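Local structure of aminotransferase class I and II (Streptococcus suis 89/1591, 3OP7) at residues A[107-112]-A[153-158]; A[138-143]-A[165-170]. The protein probably transfers amino groups between amino acids and keto acids, using pyridoxal phosphate bound covalently to a lysine as in class I and II aminotransferases. All blocks are in the same frame, centred on the assembly; numbering follows the deposited sequence.

How the interactions relate
Of the four segments, 107-112 comes first; it runs into helix 117-124 and strand 128-135. The chain then turns at 138-141, passes strand 141-142 and helix 144-150, and returns as strand 157-161 alongside 107-112. Interaction 1 closes this loop. Interaction 2 starts within it, at 138-143, and closes beyond it at 165-170, in the loop after strand 157-161. The two contacts therefore cross along the chain. Both reach the same mixed sheet, the first between two inner strands, the second where the turn leading into edge strand 141-142 meets the loop before helix 173-184. They also touch directly, where Leu-111 CD1 packs on Pro-142 CG at 3.5 Å.

Interaction 1 (A[107-112]-A[153-158]); sequences HVISLY and PTTKMI
His-107 reaches Thr-155 with the edge of its imidazole, and ND1 lies 2.7 Å from Thr-155 OG1. Either atom could be the donor of this hydrogen bond. The His-107 side chain extends with CG anti to the backbone N (chi1 -178°), which carries the ring toward the threonine. Thr-155 OG1 is also bonded to the backbone N of Arg-152, and the far ring nitrogen of His-107, NE2, is held by Asp-130. The imidazole is thus gripped at both nitrogens. Next to it, Lys-156 N donates to His-107 O at 2.9 Å. A water joins His-107 N to Thr-154 O at the same end.

Beyond this point the segments pair as parallel strands. Ile-109 N donates to Met-157 O at 3.0 Å, with an N-H...O angle of 163°. The same oxygen receives a CA-H...O contact from Val-108, and Ile-158 CA makes another to Ile-109 O at 3.1 Å. Met-157 N is buried without a partner.

The apolar side chains pack in neighbouring pairs. Val-108 CG2 lies 4.4 Å from Met-157 CB on one face of the sheet. On the other, Ile-109 CB lies 4.3 Å from Ile-158 CG1, and the tip of Ile-109, CD1, meets the methyl of Thr-155.

Met-157 is a selenomethionine that packs on Val-97, Leu-98 and Leu-101 of helix 89-101. Lys-156 turns away to a salt bridge with Asp-106. Strand 107-112 lies between strands 157-161 and 128-135 in the large mixed sheet, with helix 89-101 on the Val-108 and Met-157 face.

Interaction 2 (A[138-143]-A[165-170]); sequences NGWLPD and NPTGAV. With EDO (1,2-ethanediol), chain F.
Trp-140 offers one face of its indole to the methyl of Thr-167. Thr-167 CG2 stands 3.6 Å from the centroid of the five-membered ring and 17° off its normal, a CH-pi contact. This is the tight part. Ala-169 CB extends it, 3.9 Å from Trp-140 CB and 3.3 Å from Gly-139 O. Thr-167 OG1 sits between the backbone N and the carbonyl carbon (chi1 63°) and accepts from Ala-169 N, an ST turn. This leaves CG2 anti to the carbonyl carbon. A water lies 2.7 Å from Thr-167 OG1 and donates to Trp-140 O, so it bridges the two segments.

The other side is looser. An ethanediol, probably from the crystallisation liquor, spans the segments. Its O2 donates to Gly-139 O, and its O1 accepts from Val-170 N at 2.9 Å. Leu-141 CD2 meets the backbone at Val-170 O, 3.6 Å away.

Trp-140 also packs edge-to-face on Tyr-345. Its segment forms a type I' turn from Asn-138 to Leu-141, linking strands 128-135 and 141-142. At the start of the other segment, Asn-165 precedes a cis peptide to Pro-166 and bonds through ND2 to O3 of the cofactor-lysine residue LLP at position 222. This Asn-Pro-Thr-Gly loop is characteristic of the cofactor site in fold-type I aminotransferases.

Interaction 1 (A[107-112]-A[153-158])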
ATOM      1  N   HIS A 107      20.754   3.830  13.692  1.00 30.81           N
ATOM      2  CA  HIS A 107      21.363   2.539  13.558  1.00 29.81           C
ATOM      3  C   HIS A 107      20.274   1.463  13.680  1.00 28.11           C
ATOM      4  O   HIS A 107      19.485   1.470  14.637  1.00 27.19           O
ATOM      5  CB  HIS A 107      22.420   2.330  14.673  1.00 29.90           C
ATOM      6  CG  HIS A 107      23.130   1.022  14.582  1.00 30.13           C
ATOM      7  ND1 HIS A 107      23.164   0.106  15.620  1.00 30.43           N
ATOM      8  CD2 HIS A 107      23.847   0.472  13.568  1.00 30.18           C
ATOM      9  CE1 HIS A 107      23.869  -0.951  15.234  1.00 29.20           C
ATOM     10  NE2 HIS A 107      24.290  -0.749  13.992  1.00 29.92           N
ATOM     11  N   VAL A 108      20.272   0.519  12.745  1.00 27.41           N
ATOM     12  CA  VAL A 108      19.279  -0.562  12.703  1.00 26.31           C
ATOM     13  C   VAL A 108      20.029  -1.843  12.436  1.00 27.24           C
ATOM     14  O   VAL A 108      20.959  -1.850  11.636  1.00 29.43           O
ATOM     15  CB  VAL A 108      18.247  -0.302  11.550  1.00 25.79           C
ATOM     16  CG1 VAL A 108      17.349  -1.539  11.286  1.00 25.66           C
ATOM     17  CG2 VAL A 108      17.430   0.964  11.831  1.00 24.99           C
ATOM     18  N   ILE A 109      19.646  -2.926  13.116  1.00 26.19           N
ATOM     19  CA  ILE A 109      20.206  -4.239  12.891  1.00 25.51           C
ATOM     20  C   ILE A 109      19.119  -5.155  12.359  1.00 25.81           C
ATOM     21  O   ILE A 109      18.026  -5.185  12.920  1.00 25.09           O
ATOM     22  CB  ILE A 109      20.747  -4.822  14.199  1.00 26.15           C
ATOM     23  CG1 ILE A 109      21.824  -3.904  14.780  1.00 26.05           C
ATOM     24  CG2 ILE A 109      21.276  -6.280  14.015  1.00 24.63           C
ATOM     25  CD1 ILE A 109      22.311  -4.338  16.188  1.00 27.46           C
ATOM     26  N   SER A 110      19.408  -5.848  11.252  1.00 24.84           N
ATOM     27  CA  SER A 110      18.445  -6.741  10.625  1.00 24.32           C
ATOM     28  C   SER A 110      18.972  -8.115  10.526  1.00 24.54           C
ATOM     29  O   SER A 110      20.134  -8.307  10.133  1.00 25.18           O
ATOM     30  CB  SER A 110      18.090  -6.267   9.226  1.00 24.02           C
ATOM     31  OG  SER A 110      17.164  -7.174   8.618  1.00 26.19           O
ATOM     32  N   LEU A 111      18.127  -9.076  10.915  1.00 24.94           N
ATOM     33  CA  LEU A 111      18.330 -10.471  10.575  1.00 24.96           C
ATOM     34  C   LEU A 111      18.683 -10.564   9.085  1.00 25.06           C
ATOM     35  O   LEU A 111      18.183  -9.788   8.276  1.00 25.57           O
ATOM     36  CB  LEU A 111      17.048 -11.262  10.878  1.00 24.67           C
ATOM     37  CG  LEU A 111      17.089 -12.786  10.843  1.00 24.97           C
ATOM     38  CD1 LEU A 111      18.033 -13.318  11.901  1.00 25.53           C
ATOM     39  CD2 LEU A 111      15.629 -13.343  10.966  1.00 24.25           C
ATOM     40  N   TYR A 112      19.546 -11.523   8.722  1.00 27.11           N
ATOM     41  CA  TYR A 112      20.031 -11.566   7.346  1.00 27.97           C
ATOM     42  C   TYR A 112      20.558 -12.942   6.991  1.00 29.04           C
ATOM     43  O   TYR A 112      21.310 -13.559   7.785  1.00 31.62           O
ATOM     44  CB  TYR A 112      21.134 -10.520   7.104  1.00 27.72           C
ATOM     45  CG  TYR A 112      21.460 -10.377   5.648  1.00 29.99           C
ATOM     46  CD1 TYR A 112      20.667  -9.568   4.833  1.00 29.53           C
ATOM     47  CD2 TYR A 112      22.512 -11.074   5.057  1.00 33.45           C
ATOM     48  CE1 TYR A 112      20.900  -9.432   3.489  1.00 34.94           C
ATOM     49  CE2 TYR A 112      22.776 -10.920   3.683  1.00 36.38           C
ATOM     50  CZ  TYR A 112      21.949 -10.112   2.913  1.00 37.28           C
ATOM     51  OH  TYR A 112      22.147  -9.927   1.549  1.00 43.30           O
ATOM     52  N   PRO A 153      24.910   1.890  21.806  1.00 28.98           N
ATOM     53  CA  PRO A 153      24.129   2.567  22.821  1.00 29.43           C
ATOM     54  C   PRO A 153      22.867   3.187  22.289  1.00 31.02           C
ATOM     55  O   PRO A 153      21.884   3.280  23.016  1.00 33.35           O
ATOM     56  CB  PRO A 153      25.101   3.612  23.358  1.00 30.94           C
ATOM     57  CG  PRO A 153      26.437   2.900  23.270  1.00 31.93           C
ATOM     58  CD  PRO A 153      26.357   2.152  21.964  1.00 30.26           C
ATOM     59  N   THR A 154      22.895   3.570  21.022  1.00 30.00           N
ATOM     60  CA  THR A 154      21.774   4.287  20.389  1.00 30.51           C
ATOM     61  C   THR A 154      21.048   3.460  19.341  1.00 28.76           C
ATOM     62  O   THR A 154      20.248   4.010  18.551  1.00 28.81           O
ATOM     63  CB  THR A 154      22.241   5.647  19.732  1.00 30.74           C
ATOM     64  OG1 THR A 154      23.226   5.392  18.715  1.00 34.60           O
ATOM     65  CG2 THR A 154      22.796   6.627  20.792  1.00 36.85           C
ATOM     66  N   THR A 155      21.239   2.127  19.312  1.00 27.58           N
ATOM     67  CA  THR A 155      20.560   1.336  18.313  1.00 27.71           C
ATOM     68  C   THR A 155      19.060   1.580  18.423  1.00 26.87           C
ATOM     69  O   THR A 155      18.485   1.432  19.492  1.00 28.22           O
ATOM     70  CB  THR A 155      20.926  -0.156  18.428  1.00 26.85           C
ATOM     71  OG1 THR A 155      22.327  -0.330  18.159  1.00 28.45           O
ATOM     72  CG2 THR A 155      20.072  -1.088  17.473  1.00 25.69           C
ATOM     73  N   LYS A 156      18.440   1.915  17.310  1.00 26.24           N
ATOM     74  CA  LYS A 156      17.015   2.254  17.287  1.00 26.78           C
ATOM     75  C   LYS A 156      16.089   1.069  17.163  1.00 25.26           C
ATOM     76  O   LYS A 156      15.006   1.046  17.789  1.00 24.49           O
ATOM     77  CB  LYS A 156      16.693   3.203  16.161  1.00 28.77           C
ATOM     78  CG  LYS A 156      15.176   3.448  16.069  1.00 31.99           C
ATOM     79  CD  LYS A 156      14.675   4.726  15.466  1.00 40.75           C
ATOM     80  CE  LYS A 156      14.849   5.940  16.348  1.00 44.89           C
ATOM     81  NZ  LYS A 156      14.548   7.139  15.488  1.00 44.02           N
HETATM   82  N   MSE A 157      16.493   0.080  16.359  1.00 23.98           N
HETATM   83  CA  MSE A 157      15.607  -1.013  15.997  1.00 23.13           C
HETATM   84  C   MSE A 157      16.384  -2.239  15.569  1.00 23.71           C
HETATM   85  O   MSE A 157      17.431  -2.113  14.955  1.00 24.57           O
HETATM   86  CB  MSE A 157      14.668  -0.573  14.853  1.00 23.85           C
HETATM   87  CG  MSE A 157      13.615  -1.638  14.479  1.00 24.82           C
HETATM   88 SE   MSE A 157      12.463  -1.056  13.085  0.75 22.98          SE
HETATM   89  CE  MSE A 157      11.491   0.262  14.116  1.00 26.07           C
ATOM     90  N   ILE A 158      15.882  -3.417  15.957  1.00 23.28           N
ATOM     91  CA  ILE A 158      16.326  -4.697  15.492  1.00 24.23           C
ATOM     92  C   ILE A 158      15.145  -5.320  14.742  1.00 23.58           C
ATOM     93  O   ILE A 158      14.010  -5.342  15.273  1.00 23.48           O
ATOM     94  CB  ILE A 158      16.720  -5.623  16.656  1.00 22.95           C
ATOM     95  CG1 ILE A 158      17.889  -5.028  17.436  1.00 25.89           C
ATOM     96  CG2 ILE A 158      17.129  -7.049  16.146  1.00 25.14           C
ATOM     97  CD1 ILE A 158      18.077  -5.642  18.838  1.00 28.12           C
TER
HETATM   98  O   HOH W   1      20.545   5.143  16.176  1.00 42.89           O

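Interaction 2 (A[138-143]-A[165-170])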
ATOM      1  N   ASN A 138      23.820 -23.532  13.167  1.00 42.03           N
ATOM      2  CA  ASN A 138      23.017 -23.357  14.368  1.00 40.46           C
ATOM      3  C   ASN A 138      21.508 -23.281  14.058  1.00 38.96           C
ATOM      4  O   ASN A 138      20.798 -22.449  14.625  1.00 35.82           O
ATOM      5  CB  ASN A 138      23.502 -22.101  15.098  1.00 41.37           C
ATOM      6  CG  ASN A 138      24.935 -22.253  15.632  1.00 46.19           C
ATOM      7  OD1 ASN A 138      25.802 -21.393  15.404  1.00 51.98           O
ATOM      8  ND2 ASN A 138      25.182 -23.353  16.337  1.00 45.12           N
ATOM      9  N   GLY A 139      21.021 -24.165  13.186  1.00 37.38           N
ATOM     10  CA  GLY A 139      19.586 -24.238  12.909  1.00 36.51           C
ATOM     11  C   GLY A 139      19.031 -23.002  12.223  1.00 34.13           C
ATOM     12  O   GLY A 139      17.830 -22.670  12.347  1.00 35.05           O
ATOM     13  N   TRP A 140      19.896 -22.354  11.446  1.00 33.23           N
ATOM     14  CA  TRP A 140      19.590 -21.112  10.722  1.00 32.31           C
ATOM     15  C   TRP A 140      19.255 -19.937  11.650  1.00 31.45           C
ATOM     16  O   TRP A 140      18.656 -18.978  11.223  1.00 30.90           O
ATOM     17  CB  TRP A 140      18.453 -21.258   9.680  1.00 32.37           C
ATOM     18  CG  TRP A 140      18.833 -22.014   8.406  1.00 33.29           C
ATOM     19  CD1 TRP A 140      18.252 -23.155   7.937  1.00 36.03           C
ATOM     20  CD2 TRP A 140      19.825 -21.649   7.441  1.00 34.46           C
ATOM     21  NE1 TRP A 140      18.822 -23.529   6.733  1.00 33.64           N
ATOM     22  CE2 TRP A 140      19.797 -22.627   6.410  1.00 37.00           C
ATOM     23  CE3 TRP A 140      20.724 -20.590   7.331  1.00 36.50           C
ATOM     24  CZ2 TRP A 140      20.641 -22.568   5.292  1.00 37.87           C
ATOM     25  CZ3 TRP A 140      21.556 -20.519   6.221  1.00 38.25           C
ATOM     26  CH2 TRP A 140      21.538 -21.538   5.230  1.00 39.68           C
ATOM     27  N   LEU A 141      19.587 -20.048  12.932  1.00 32.08           N
ATOM     28  CA  LEU A 141      19.436 -18.922  13.804  1.00 30.68           C
ATOM     29  C   LEU A 141      20.719 -18.092  13.816  1.00 30.96           C
ATOM     30  O   LEU A 141      21.838 -18.622  13.693  1.00 31.44           O
ATOM     31  CB  LEU A 141      19.073 -19.350  15.208  1.00 32.32           C
ATOM     32  CG  LEU A 141      17.780 -20.123  15.399  1.00 31.49           C
ATOM     33  CD1 LEU A 141      17.761 -20.693  16.814  1.00 38.35           C
ATOM     34  CD2 LEU A 141      16.575 -19.251  15.012  1.00 32.36           C
ATOM     35  N   PRO A 142      20.578 -16.791  14.048  1.00 29.57           N
ATOM     36  CA  PRO A 142      21.783 -15.948  14.185  1.00 30.38           C
ATOM     37  C   PRO A 142      22.306 -16.052  15.596  1.00 31.07           C
ATOM     38  O   PRO A 142      21.660 -16.685  16.433  1.00 33.20           O
ATOM     39  CB  PRO A 142      21.246 -14.554  13.932  1.00 29.75           C
ATOM     40  CG  PRO A 142      19.908 -14.610  14.582  1.00 27.88           C
ATOM     41  CD  PRO A 142      19.359 -15.984  14.267  1.00 28.43           C
ATOM     42  N   ASP A 143      23.496 -15.514  15.846  1.00 31.22           N
ATOM     43  CA  ASP A 143      24.183 -15.745  17.116  1.00 31.80           C
ATOM     44  C   ASP A 143      23.929 -14.524  18.021  1.00 30.58           C
ATOM     45  O   ASP A 143      24.319 -13.413  17.717  1.00 29.84           O
ATOM     46  CB  ASP A 143      25.677 -15.955  16.836  1.00 32.47           C
ATOM     47  CG  ASP A 143      26.520 -16.251  18.074  1.00 34.01           C
ATOM     48  OD1 ASP A 143      26.028 -16.275  19.234  1.00 33.11           O
ATOM     49  OD2 ASP A 143      27.731 -16.443  17.857  1.00 36.44           O
ATOM     50  N   ASN A 165      11.845 -16.037   6.427  1.00 26.81           N
ATOM     51  CA  ASN A 165      11.823 -16.289   4.978  1.00 27.02           C
ATOM     52  C   ASN A 165      13.255 -16.024   4.509  1.00 28.29           C
ATOM     53  O   ASN A 165      13.690 -14.857   4.519  1.00 28.68           O
ATOM     54  CB  ASN A 165      10.824 -15.308   4.327  1.00 26.66           C
ATOM     55  CG  ASN A 165      10.646 -15.523   2.837  1.00 27.89           C
ATOM     56  OD1 ASN A 165      11.510 -16.011   2.164  1.00 28.40           O
ATOM     57  ND2 ASN A 165       9.503 -15.072   2.313  1.00 27.04           N
ATOM     58  N   PRO A 166      13.963 -17.053   3.988  1.00 29.57           N
ATOM     59  CA  PRO A 166      13.475 -18.303   3.369  1.00 29.53           C
ATOM     60  C   PRO A 166      13.548 -19.597   4.134  1.00 29.52           C
ATOM     61  O   PRO A 166      13.064 -20.625   3.652  1.00 31.34           O
ATOM     62  CB  PRO A 166      14.382 -18.386   2.138  1.00 29.70           C
ATOM     63  CG  PRO A 166      15.743 -17.967   2.726  1.00 29.95           C
ATOM     64  CD  PRO A 166      15.412 -16.886   3.726  1.00 31.06           C
ATOM     65  N   THR A 167      14.176 -19.589   5.315  1.00 28.46           N
ATOM     66  CA  THR A 167      14.533 -20.819   6.005  1.00 28.51           C
ATOM     67  C   THR A 167      13.431 -21.565   6.735  1.00 27.79           C
ATOM     68  O   THR A 167      13.509 -22.785   6.899  1.00 29.09           O
ATOM     69  CB  THR A 167      15.626 -20.545   7.066  1.00 28.78           C
ATOM     70  OG1 THR A 167      15.092 -19.656   8.061  1.00 27.00           O
ATOM     71  CG2 THR A 167      16.889 -19.964   6.398  1.00 29.31           C
ATOM     72  N   GLY A 168      12.400 -20.844   7.160  1.00 28.91           N
ATOM     73  CA  GLY A 168      11.334 -21.465   7.915  1.00 28.50           C
ATOM     74  C   GLY A 168      11.703 -21.715   9.358  1.00 29.01           C
ATOM     75  O   GLY A 168      10.925 -22.370  10.074  1.00 30.84           O
ATOM     76  N   ALA A 169      12.904 -21.285   9.793  1.00 29.90           N
ATOM     77  CA  ALA A 169      13.383 -21.534  11.165  1.00 30.04           C
ATOM     78  C   ALA A 169      12.777 -20.505  12.129  1.00 30.08           C
ATOM     79  O   ALA A 169      12.512 -19.378  11.735  1.00 28.94           O
ATOM     80  CB  ALA A 169      14.931 -21.432  11.230  1.00 30.97           C
ATOM     81  N   VAL A 170      12.582 -20.889  13.386  1.00 29.83           N
ATOM     82  CA  VAL A 170      11.882 -20.036  14.328  1.00 30.32           C
ATOM     83  C   VAL A 170      12.716 -19.845  15.619  1.00 30.46           C
ATOM     84  O   VAL A 170      13.435 -20.728  16.044  1.00 29.87           O
ATOM     85  CB  VAL A 170      10.451 -20.639  14.566  1.00 32.28           C
ATOM     86  CG1 VAL A 170      10.527 -21.795  15.586  1.00 31.73           C
ATOM     87  CG2 VAL A 170       9.438 -19.627  14.927  1.00 32.35           C
TER
HETATM   88  C1  EDO F 403      13.916 -23.963  14.958  1.00 39.19           C
HETATM   89  O1  EDO F 403      13.326 -23.712  13.663  1.00 34.20           O
HETATM   90  C2  EDO F 403      15.371 -23.482  15.021  1.00 37.45           C
HETATM   91  O2  EDO F 403      16.175 -24.098  13.995  1.00 38.48           O
HETATM   92  O   HOH W   2      16.521 -18.207   9.856  1.00 26.67           O